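Local coordinates for putative iron-uptake ABC transport system,periplasmic iron-binding protein (Campylobacter jejuni, PDB 3E13), which binds ferric iron as the periplasmic component of a putative iron-uptake ABC transport system, at the Fe (III) ion site. Coordinates in Å, arbitrary orientation; residue numbers count along the deposited sequence, not the author numbering.

The Fe (III) ion site. Residues 9, 11-12, 59, 102, 143, 197, 199-200. With FE (Fe (III) ion), chain B.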
# COMPACT_ATOMS: atom_id res chain seq x y z
N ALA A 9 -1.78 -10.42 2.25
CA ALA A 9 -2.78 -9.38 2.20
C ALA A 9 -2.66 -8.52 0.93
O ALA A 9 -3.34 -7.54 0.80
CB ALA A 9 -2.74 -8.52 3.47
N HIS A 11 -3.43 -8.34 -3.19
CA HIS A 11 -4.71 -8.60 -3.80
C HIS A 11 -4.64 -8.34 -5.31
O HIS A 11 -5.45 -7.59 -5.87
CB HIS A 11 -5.78 -7.72 -3.10
CG HIS A 11 -5.26 -6.36 -2.71
ND1 HIS A 11 -4.72 -6.09 -1.47
CD2 HIS A 11 -5.16 -5.21 -3.43
CE1 HIS A 11 -4.30 -4.82 -1.45
NE2 HIS A 11 -4.58 -4.26 -2.62
N TYR A 12 -3.64 -8.98 -5.93
CA TYR A 12 -3.25 -8.69 -7.31
C TYR A 12 -3.07 -9.95 -8.13
O TYR A 12 -2.46 -10.93 -7.68
CB TYR A 12 -1.94 -7.92 -7.33
CG TYR A 12 -1.94 -6.71 -6.41
CD1 TYR A 12 -1.12 -6.68 -5.29
CD2 TYR A 12 -2.83 -5.68 -6.58
CE1 TYR A 12 -1.11 -5.62 -4.41
CE2 TYR A 12 -2.84 -4.63 -5.71
CZ TYR A 12 -2.00 -4.57 -4.64
OH TYR A 12 -2.09 -3.47 -3.81
N ALA A 59 0.45 -5.23 1.87
CA ALA A 59 0.47 -4.11 0.99
C ALA A 59 0.60 -2.81 1.81
O ALA A 59 0.11 -1.75 1.44
CB ALA A 59 -0.81 -4.11 0.15
N ARG A 102 4.62 2.49 -3.26
CA ARG A 102 3.41 3.06 -3.88
C ARG A 102 3.11 4.41 -3.23
O ARG A 102 3.51 4.66 -2.14
CB ARG A 102 2.23 2.07 -3.74
CG ARG A 102 1.95 1.62 -2.30
CD ARG A 102 2.60 0.25 -1.93
NE ARG A 102 2.11 -0.84 -2.75
CZ ARG A 102 0.90 -1.40 -2.72
NH1 ARG A 102 -0.01 -0.98 -1.86
NH2 ARG A 102 0.61 -2.42 -3.51
N TYR A 143 -4.43 1.19 3.94
CA TYR A 143 -3.98 2.45 3.30
C TYR A 143 -4.49 3.67 4.05
O TYR A 143 -3.76 4.63 4.22
CB TYR A 143 -4.38 2.58 1.85
CG TYR A 143 -4.08 1.33 1.02
CD1 TYR A 143 -2.96 0.52 1.26
CD2 TYR A 143 -4.88 0.99 -0.04
CE1 TYR A 143 -2.75 -0.60 0.52
CE2 TYR A 143 -4.64 -0.11 -0.82
CZ TYR A 143 -3.54 -0.89 -0.55
OH TYR A 143 -3.34 -2.08 -1.23
N ASN A 197 -4.18 4.91 -4.44
CA ASN A 197 -2.80 4.59 -4.72
C ASN A 197 -2.54 4.66 -6.23
O ASN A 197 -3.40 4.39 -7.09
CB ASN A 197 -2.40 3.21 -4.22
CG ASN A 197 -2.30 3.10 -2.71
OD1 ASN A 197 -2.13 4.11 -1.99
ND2 ASN A 197 -2.37 1.86 -2.21
N TYR A 199 -0.67 2.92 -8.34
CA TYR A 199 -0.64 1.71 -9.18
C TYR A 199 -2.01 1.33 -9.69
O TYR A 199 -2.15 0.76 -10.74
CB TYR A 199 0.07 0.53 -8.49
CG TYR A 199 -0.54 0.16 -7.19
CD1 TYR A 199 -1.58 -0.75 -7.15
CD2 TYR A 199 -0.12 0.76 -6.01
CE1 TYR A 199 -2.19 -1.03 -5.98
CE2 TYR A 199 -0.74 0.47 -4.82
CZ TYR A 199 -1.75 -0.44 -4.80
OH TYR A 199 -2.41 -0.73 -3.61
N TYR A 200 -3.07 1.66 -8.93
CA TYR A 200 -4.41 1.35 -9.44
C TYR A 200 -4.72 2.08 -10.73
O TYR A 200 -5.46 1.55 -11.56
CB TYR A 200 -5.53 1.67 -8.41
CG TYR A 200 -5.47 0.72 -7.22
CD1 TYR A 200 -5.71 -0.62 -7.38
CD2 TYR A 200 -5.21 1.19 -5.92
CE1 TYR A 200 -5.66 -1.50 -6.29
CE2 TYR A 200 -5.11 0.34 -4.86
CZ TYR A 200 -5.34 -0.99 -5.03
OH TYR A 200 -5.29 -1.87 -4.00
FE FE B . -3.58 -2.39 -3.18
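The ferric ion sits in the cleft between the two lobes of this periplasmic binding protein, held by four tyrosine phenol oxygens and a histidine in a nearly trigonal-bipyramidal arrangement. The axial pair is NE2 of His11, 2.2 Å from FE, and OH of Tyr199, 2.1 Å from FE. They face each other across the metal at about 173°. Around the waist come OH of Tyr12 at 1.9 Å from FE and, at 2.0 Å from FE, OH of both Tyr143 and Tyr200. His11 and Tyr12 reach in tip first from a loop on one side, whereas Tyr143 comes from helix 142-155 and the adjacent Tyr199 and Tyr200 from helix 198-205, so the metal ties separate segments together. FE lies in the ring plane of Tyr199, whose CG takes the crowded position between backbone N and carbonyl carbon (chi1 58°); CG of Tyr200 instead lies anti to its carbonyl carbon, beside the backbone N, a difference that probably lets both neighbours turn their phenols to one ion.

Second-shell hydrogen bonds help orient the ligands. The imidazole ND1 of His11 donates to a carbonyl lone pair on O of Ala9, 3.0 Å away, which helps fix the ring's rotation with NE2 directed at iron. Arg102, its chain bent at chi2 and chi3, gives a nearly straight bond (167° at the hydrogen) from NH2 to OH of Tyr12 at 2.9 Å. Its positive charge may help keep the phenols ionised, although protonation is not seen. The amide ND2 of Asn197 donates within its amide plane to OH of Tyr199 at 2.9 Å.

On the side of the metal away from His11, flat groups pack closely. One face of the Arg102 guanidinium lies against CE2 of Tyr199, while CE1 of Tyr199 sits over the centre of the Tyr200 ring, the two rings well off parallel. The same ND2 of Asn197 lies 3.2 Å above the centre of the Tyr143 ring.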